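Long-range contacts in tubulin-like protein CetZ (Methanosaeta thermophila, PDB 3ZID), which binds GTP, probably hydrolyses it as other tubulin/FtsZ relatives do, and is likely to take part in controlling cell shape: residues Gly219-Val224 with Arg272-Ile277; Ala239-Pro244 with Lys311-Val316. One frame throughout, in Å; residues are numbered along the deposited sequence.

Both contacts belong to the mixed four-stranded sheet that follows the central helix 186-210 in this tubulin/FtsZ fold. Contact 1 lays helix 219-225 against strand 270-279. Contact 2 lies where the loop after edge strand 232-238 meets the residues leading into strand 315-322. These last two strands are neighbours, and 315-322 also pairs with 270-279, so the contacts touch through the sheet: V316 CG2 of contact 2 lies 3.6 Å from I277 CD1 of contact 1. Their centres are about 22 Å apart, and their segments alternate along the chain. Contact 1 is buried, contact 2 only partly so; both lie away from the GDP pocket.

Contact 1 (Gly219-Val224 with Arg272-Ile277); sequences GDFKTV and RAMIVI
Helix 219-224 runs obliquely antiparallel to strand 272-277, their axes 141° apart in direction and 8.0 Å apart at closest approach, with V224 and R272 as the nearest backbone pair. R272 goes out from the strand with its chain extended from CG to NE, its CD passing over the last turn, and its NH1 donates to T223 O at 2.8 Å. The N-H points at the oxygen at 156°; the acceptor lies in the guanidinium plane, while the donor stands above the carbonyl plane. Near this C-terminal end of the short helix, the positive charge would probably be favoured by the helix dipole. An alanine in place of R272 would probably cost the contact its one hydrogen bond across the segments and uncover T223. The hydroxyl of T223 is turned back along the helix, OG1 giving a 3.0 Å bond to G219 O, which also accepts from T223 N. V224 spreads its two methyls along the strand backbone: CG1 lies by R272 O, and CG2 is 3.7 Å from A273 O and 4.1 Å from M274 CB. M274 bends at chi3 (64°) to bring CE within 3.6 Å of F221 CD1, and both side chains also touch L204. Such helix-on-sheet packing, with the central helix 186-210 sharing the apolar layer, belongs to the C-terminal domain of the tubulin/FtsZ fold.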
ATOM      1  N   GLY A 219      -3.892 -17.873  -9.254  1.00 35.11           N
ATOM      2  CA  GLY A 219      -3.533 -18.822  -8.214  1.00 35.45           C
ATOM      3  C   GLY A 219      -2.149 -18.642  -7.638  1.00 36.52           C
ATOM      4  O   GLY A 219      -1.974 -18.618  -6.413  1.00 38.36           O
ATOM      5  N   ASP A 220      -1.164 -18.532  -8.528  1.00 31.13           N
ATOM      6  CA  ASP A 220       0.227 -18.358  -8.120  1.00 37.37           C
ATOM      7  C   ASP A 220       0.429 -17.035  -7.379  1.00 31.36           C
ATOM      8  O   ASP A 220       1.076 -16.977  -6.330  1.00 25.79           O
ATOM      9  CB  ASP A 220       1.163 -18.458  -9.324  1.00 43.42           C
ATOM     10  CG  ASP A 220       1.193 -19.857  -9.929  1.00 54.85           C
ATOM     11  OD1 ASP A 220       0.387 -20.717  -9.507  1.00 55.97           O
ATOM     12  OD2 ASP A 220       2.027 -20.096 -10.827  1.00 60.25           O
ATOM     13  N   PHE A 221      -0.171 -15.986  -7.908  1.00 27.39           N
ATOM     14  CA  PHE A 221      -0.136 -14.688  -7.256  1.00 25.82           C
ATOM     15  C   PHE A 221      -0.746 -14.777  -5.849  1.00 24.68           C
ATOM     16  O   PHE A 221      -0.148 -14.323  -4.866  1.00 23.33           O
ATOM     17  CB  PHE A 221      -0.854 -13.658  -8.128  1.00 18.29           C
ATOM     18  CG  PHE A 221      -0.932 -12.297  -7.515  1.00 21.22           C
ATOM     19  CD1 PHE A 221       0.220 -11.567  -7.265  1.00 22.37           C
ATOM     20  CD2 PHE A 221      -2.160 -11.726  -7.230  1.00 23.40           C
ATOM     21  CE1 PHE A 221       0.148 -10.299  -6.696  1.00 25.81           C
ATOM     22  CE2 PHE A 221      -2.242 -10.457  -6.672  1.00 29.01           C
ATOM     23  CZ  PHE A 221      -1.087  -9.745  -6.398  1.00 25.93           C
ATOM     24  N   LYS A 222      -1.917 -15.392  -5.739  1.00 27.69           N
ATOM     25  CA  LYS A 222      -2.537 -15.545  -4.428  1.00 30.93           C
ATOM     26  C   LYS A 222      -1.642 -16.334  -3.492  1.00 29.94           C
ATOM     27  O   LYS A 222      -1.525 -15.995  -2.317  1.00 35.27           O
ATOM     28  CB  LYS A 222      -3.898 -16.235  -4.527  1.00 39.89           C
ATOM     29  CG  LYS A 222      -4.957 -15.452  -5.262  1.00 43.47           C
ATOM     30  CD  LYS A 222      -6.186 -16.314  -5.488  1.00 42.31           C
ATOM     31  CE  LYS A 222      -6.988 -16.470  -4.206  1.00 44.29           C
ATOM     32  NZ  LYS A 222      -7.478 -15.162  -3.699  1.00 33.48           N
ATOM     33  N   THR A 223      -1.020 -17.387  -4.011  1.00 29.57           N
ATOM     34  CA  THR A 223      -0.124 -18.237  -3.212  1.00 30.39           C
ATOM     35  C   THR A 223       1.017 -17.434  -2.577  1.00 28.97           C
ATOM     36  O   THR A 223       1.354 -17.633  -1.408  1.00 39.41           O
ATOM     37  CB  THR A 223       0.472 -19.384  -4.073  1.00 37.12           C
ATOM     38  OG1 THR A 223      -0.561 -20.311  -4.435  1.00 42.71           O
ATOM     39  CG2 THR A 223       1.573 -20.117  -3.322  1.00 22.67           C
ATOM     40  N   VAL A 224       1.630 -16.556  -3.362  1.00 24.61           N
ATOM     41  CA  VAL A 224       2.649 -15.646  -2.855  1.00 24.09           C
ATOM     42  C   VAL A 224       2.059 -14.692  -1.806  1.00 21.82           C
ATOM     43  O   VAL A 224       2.554 -14.614  -0.697  1.00 29.95           O
ATOM     44  CB  VAL A 224       3.313 -14.845  -4.003  1.00 24.13           C
ATOM     45  CG1 VAL A 224       4.227 -13.770  -3.445  1.00 24.46           C
ATOM     46  CG2 VAL A 224       4.094 -15.787  -4.917  1.00 24.27           C
ATOM     47  N   ARG A 272       8.208 -16.103  -0.065  1.00 29.40           N
ATOM     48  CA  ARG A 272       7.726 -16.428  -1.408  1.00 29.29           C
ATOM     49  C   ARG A 272       7.886 -15.242  -2.338  1.00 25.37           C
ATOM     50  O   ARG A 272       7.864 -14.087  -1.901  1.00 22.66           O
ATOM     51  CB  ARG A 272       6.258 -16.867  -1.393  1.00 31.28           C
ATOM     52  CG  ARG A 272       6.016 -18.156  -0.630  1.00 41.98           C
ATOM     53  CD  ARG A 272       4.545 -18.413  -0.355  1.00 47.03           C
ATOM     54  NE  ARG A 272       4.388 -19.522   0.586  1.00 54.59           N
ATOM     55  CZ  ARG A 272       3.232 -20.087   0.915  1.00 55.55           C
ATOM     56  NH1 ARG A 272       2.097 -19.661   0.380  1.00 51.34           N
ATOM     57  NH2 ARG A 272       3.216 -21.088   1.784  1.00 61.90           N
ATOM     58  N   ALA A 273       8.053 -15.533  -3.627  1.00 22.88           N
ATOM     59  CA  ALA A 273       8.128 -14.480  -4.634  1.00 21.76           C
ATOM     60  C   ALA A 273       7.570 -14.920  -5.999  1.00 26.23           C
ATOM     61  O   ALA A 273       7.542 -16.106  -6.331  1.00 24.78           O
ATOM     62  CB  ALA A 273       9.556 -13.980  -4.779  1.00 19.82           C
ATOM     63  N   MET A 274       7.067 -13.944  -6.746  1.00 25.19           N
ATOM     64  CA  MET A 274       6.722 -14.116  -8.147  1.00 15.96           C
ATOM     65  C   MET A 274       7.600 -13.122  -8.915  1.00 21.08           C
ATOM     66  O   MET A 274       7.588 -11.924  -8.631  1.00 20.31           O
ATOM     67  CB  MET A 274       5.237 -13.831  -8.393  1.00 20.91           C
ATOM     68  CG  MET A 274       4.764 -14.095  -9.840  1.00 30.35           C
ATOM     69  SD  MET A 274       2.975 -13.864 -10.024  1.00 40.66           S
ATOM     70  CE  MET A 274       2.797 -12.134  -9.660  1.00 46.44           C
ATOM     71  N   ILE A 275       8.426 -13.626  -9.824  1.00 21.42           N
ATOM     72  CA  ILE A 275       9.285 -12.769 -10.639  1.00 19.89           C
ATOM     73  C   ILE A 275       8.775 -12.756 -12.083  1.00 24.10           C
ATOM     74  O   ILE A 275       8.652 -13.807 -12.694  1.00 20.32           O
ATOM     75  CB  ILE A 275      10.758 -13.259 -10.636  1.00 30.04           C
ATOM     76  CG1 ILE A 275      11.276 -13.494  -9.212  1.00 34.17           C
ATOM     77  CG2 ILE A 275      11.648 -12.296 -11.396  1.00 16.04           C
ATOM     78  CD1 ILE A 275      11.368 -12.271  -8.372  1.00 36.71           C
ATOM     79  N   VAL A 276       8.458 -11.582 -12.613  1.00 18.54           N
ATOM     80  CA  VAL A 276       7.979 -11.457 -13.980  1.00 19.70           C
ATOM     81  C   VAL A 276       9.018 -10.706 -14.789  1.00 22.69           C
ATOM     82  O   VAL A 276       9.426  -9.614 -14.407  1.00 16.82           O
ATOM     83  CB  VAL A 276       6.630 -10.682 -14.067  1.00 16.94           C
ATOM     84  CG1 VAL A 276       6.134 -10.619 -15.524  1.00 17.88           C
ATOM     85  CG2 VAL A 276       5.594 -11.330 -13.190  1.00 21.77           C
ATOM     86  N   ILE A 277       9.469 -11.322 -15.880  1.00 19.26           N
ATOM     87  CA  ILE A 277      10.412 -10.701 -16.806  1.00 17.93           C
ATOM     88  C   ILE A 277       9.676 -10.321 -18.079  1.00 18.61           C
ATOM     89  O   ILE A 277       9.009 -11.154 -18.699  1.00 20.79           O
ATOM     90  CB  ILE A 277      11.545 -11.663 -17.226  1.00 22.92           C
ATOM     91  CG1 ILE A 277      12.076 -12.443 -16.030  1.00 22.18           C
ATOM     92  CG2 ILE A 277      12.671 -10.887 -17.941  1.00 23.50           C
ATOM     93  CD1 ILE A 277      13.088 -11.679 -15.260  1.00 40.15           C
TER

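Contact 2 (Ala239-Pro244 with Lys311-Val316); sequences ADKKSP and KGEPRV
The carboxylate of E313 is covered on one face by K241, whose backbone CA and aliphatic chain pass obliquely above its plane, CB at 3.8 Å from E313 CD. Its two oxygens meet different parts of the lysine: OE1 sits 3.1 Å from K241 CA, a short carbon-oxygen contact, and OE2 lies 3.4 Å from K241 CE. E313 reaches this position by a bent chain, with CG anti to the carbonyl carbon and chi2 at -58°. K241 sets out with CG anti to its backbone N and then turns at chi3 (-81°), which brings CE back toward E313 OE2, while NZ stays 4.5 Å from that OE2, near but beyond a salt bridge. The puckered ring of P314 is met at its tip: CG lies 3.6 Å from P244 O and also touches the CB atoms of A239 and P244. Y283 packs against both prolines, and I246 also touches P314. Along the backbone, A239 N donates to P314 O at 2.9 Å, nearly along the C=O axis. This bond carries the antiparallel pairing of strands 232-238 and 315-322 one step past V316 and Y237. A239 CB also lies 3.3 Å from P314 O. P314 has no N-H to give, so it takes part only as acceptor, and A239 O rests instead against E313 CB. The E313 carbonyl is held from Q238 NE2. The loop is thus joined by one backbone bond, apolar proline contact and two opposite charges that come near each other without forming a salt bridge; K241 N, buried here without a partner, probably carries a modest energetic cost, while the attraction between lysine and glutamate at this range is probably weak.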
ATOM      1  N   ALA A 239      15.726  -2.150 -17.089  1.00 27.33           N
ATOM      2  CA  ALA A 239      17.081  -2.165 -17.637  1.00 29.78           C
ATOM      3  C   ALA A 239      17.266  -1.182 -18.789  1.00 35.44           C
ATOM      4  O   ALA A 239      16.294  -0.789 -19.435  1.00 28.05           O
ATOM      5  CB  ALA A 239      17.465  -3.582 -18.097  1.00 23.45           C
ATOM      6  N   ASP A 240      18.509  -0.767 -19.039  1.00 37.03           N
ATOM      7  CA  ASP A 240      18.752   0.094 -20.181  1.00 39.77           C
ATOM      8  C   ASP A 240      19.351  -0.752 -21.302  1.00 41.87           C
ATOM      9  O   ASP A 240      19.765  -1.888 -21.072  1.00 39.70           O
ATOM     10  CB  ASP A 240      19.687   1.240 -19.818  1.00 47.98           C
ATOM     11  CG  ASP A 240      19.792   2.272 -20.924  1.00 68.73           C
ATOM     12  OD1 ASP A 240      18.776   2.938 -21.214  1.00 75.78           O
ATOM     13  OD2 ASP A 240      20.886   2.396 -21.523  1.00 77.81           O
ATOM     14  N   LYS A 241      19.392  -0.177 -22.503  1.00 43.98           N
ATOM     15  CA  LYS A 241      19.889  -0.821 -23.721  1.00 46.22           C
ATOM     16  C   LYS A 241      21.345  -1.268 -23.595  1.00 41.32           C
ATOM     17  O   LYS A 241      21.737  -2.294 -24.152  1.00 48.95           O
ATOM     18  CB  LYS A 241      19.669   0.087 -24.933  1.00 56.28           C
ATOM     19  CG  LYS A 241      19.892  -0.613 -26.257  1.00 68.98           C
ATOM     20  CD  LYS A 241      19.675   0.309 -27.448  1.00 77.47           C
ATOM     21  CE  LYS A 241      18.181   0.429 -27.752  1.00 78.43           C
ATOM     22  NZ  LYS A 241      17.890   1.253 -28.954  1.00 81.92           N
ATOM     23  N   LYS A 242      22.152  -0.449 -22.929  1.00 35.02           N
ATOM     24  CA  LYS A 242      23.557  -0.753 -22.690  1.00 47.51           C
ATOM     25  C   LYS A 242      23.685  -2.101 -22.007  1.00 51.98           C
ATOM     26  O   LYS A 242      24.347  -2.991 -22.515  1.00 61.47           O
ATOM     27  CB  LYS A 242      24.180   0.251 -21.716  1.00 52.92           C
ATOM     28  CG  LYS A 242      24.061   1.722 -22.027  1.00 64.00           C
ATOM     29  CD  LYS A 242      24.310   2.497 -20.730  1.00 72.91           C
ATOM     30  CE  LYS A 242      24.323   4.001 -20.928  1.00 80.69           C
ATOM     31  NZ  LYS A 242      24.423   4.714 -19.614  1.00 85.41           N
ATOM     32  N   SER A 243      23.081  -2.221 -20.826  1.00 48.62           N
ATOM     33  CA  SER A 243      23.160  -3.437 -20.022  1.00 42.07           C
ATOM     34  C   SER A 243      21.796  -4.066 -19.798  1.00 39.41           C
ATOM     35  O   SER A 243      21.115  -3.751 -18.818  1.00 39.71           O
ATOM     36  CB  SER A 243      23.828  -3.148 -18.685  1.00 46.64           C
ATOM     37  OG  SER A 243      23.063  -2.220 -17.947  1.00 60.97           O
ATOM     38  N   PRO A 244      21.402  -4.970 -20.697  1.00 36.54           N
ATOM     39  CA  PRO A 244      20.118  -5.680 -20.698  1.00 32.81           C
ATOM     40  C   PRO A 244      20.162  -6.987 -19.894  1.00 32.13           C
ATOM     41  O   PRO A 244      19.222  -7.779 -19.964  1.00 32.37           O
ATOM     42  CB  PRO A 244      19.904  -5.981 -22.174  1.00 25.27           C
ATOM     43  CG  PRO A 244      21.301  -6.217 -22.677  1.00 28.09           C
ATOM     44  CD  PRO A 244      22.190  -5.270 -21.911  1.00 35.86           C
ATOM     45  N   LYS A 311       7.679  -5.685 -26.777  1.00 22.79           N
ATOM     46  CA  LYS A 311       8.782  -4.884 -27.299  1.00 27.01           C
ATOM     47  C   LYS A 311       9.340  -3.867 -26.306  1.00 28.22           C
ATOM     48  O   LYS A 311       8.623  -3.004 -25.802  1.00 33.98           O
ATOM     49  CB  LYS A 311       8.376  -4.183 -28.604  1.00 30.80           C
ATOM     50  CG  LYS A 311       9.509  -3.388 -29.258  1.00 38.25           C
ATOM     51  CD  LYS A 311       9.138  -2.931 -30.664  1.00 48.47           C
ATOM     52  CE  LYS A 311      10.293  -2.204 -31.363  1.00 54.25           C
ATOM     53  NZ  LYS A 311      11.483  -3.087 -31.558  1.00 58.44           N
ATOM     54  N   GLY A 312      10.635  -3.981 -26.030  1.00 27.59           N
ATOM     55  CA  GLY A 312      11.305  -3.023 -25.176  1.00 22.45           C
ATOM     56  C   GLY A 312      12.497  -3.611 -24.466  1.00 21.76           C
ATOM     57  O   GLY A 312      12.688  -4.825 -24.436  1.00 20.99           O
ATOM     58  N   GLU A 313      13.288  -2.735 -23.863  1.00 24.76           N
ATOM     59  CA  GLU A 313      14.387  -3.153 -23.010  1.00 25.19           C
ATOM     60  C   GLU A 313      13.756  -3.840 -21.798  1.00 22.54           C
ATOM     61  O   GLU A 313      12.708  -3.422 -21.327  1.00 21.78           O
ATOM     62  CB  GLU A 313      15.219  -1.945 -22.591  1.00 30.60           C
ATOM     63  CG  GLU A 313      15.574  -1.004 -23.746  1.00 39.19           C
ATOM     64  CD  GLU A 313      16.345  -1.708 -24.841  1.00 56.10           C
ATOM     65  OE1 GLU A 313      17.319  -2.419 -24.524  1.00 63.54           O
ATOM     66  OE2 GLU A 313      15.978  -1.562 -26.023  1.00 63.64           O
ATOM     67  N   PRO A 314      14.364  -4.934 -21.335  1.00 19.12           N
ATOM     68  CA  PRO A 314      13.744  -5.741 -20.285  1.00 17.52           C
ATOM     69  C   PRO A 314      13.488  -5.001 -18.969  1.00 25.21           C
ATOM     70  O   PRO A 314      14.245  -4.115 -18.586  1.00 19.14           O
ATOM     71  CB  PRO A 314      14.735  -6.889 -20.080  1.00 25.38           C
ATOM     72  CG  PRO A 314      16.027  -6.427 -20.753  1.00 30.14           C
ATOM     73  CD  PRO A 314      15.617  -5.528 -21.843  1.00 22.79           C
ATOM     74  N   ARG A 315      12.385  -5.362 -18.321  1.00 16.58           N
ATOM     75  CA  ARG A 315      12.088  -4.887 -16.986  1.00 14.07           C
ATOM     76  C   ARG A 315      11.594  -6.078 -16.167  1.00 15.52           C
ATOM     77  O   ARG A 315      11.090  -7.083 -16.700  1.00 17.86           O
ATOM     78  CB  ARG A 315      11.056  -3.757 -16.993  1.00 17.20           C
ATOM     79  CG  ARG A 315       9.697  -4.125 -17.566  1.00 18.73           C
ATOM     80  CD  ARG A 315       8.697  -3.007 -17.242  1.00 20.87           C
ATOM     81  NE  ARG A 315       7.355  -3.330 -17.720  1.00 25.68           N
ATOM     82  CZ  ARG A 315       6.284  -2.572 -17.499  1.00 24.15           C
ATOM     83  NH1 ARG A 315       6.406  -1.453 -16.802  1.00 22.44           N
ATOM     84  NH2 ARG A 315       5.099  -2.930 -17.987  1.00 21.51           N
ATOM     85  N   VAL A 316      11.768  -5.972 -14.863  1.00 14.67           N
ATOM     86  CA  VAL A 316      11.424  -7.052 -13.973  1.00 14.77           C
ATOM     87  C   VAL A 316      10.521  -6.520 -12.881  1.00 16.05           C
ATOM     88  O   VAL A 316      10.772  -5.461 -12.297  1.00 15.73           O
ATOM     89  CB  VAL A 316      12.681  -7.687 -13.334  1.00 18.48           C
ATOM     90  CG1 VAL A 316      12.285  -8.793 -12.356  1.00 21.59           C
ATOM     91  CG2 VAL A 316      13.599  -8.252 -14.419  1.00 19.88           C
TER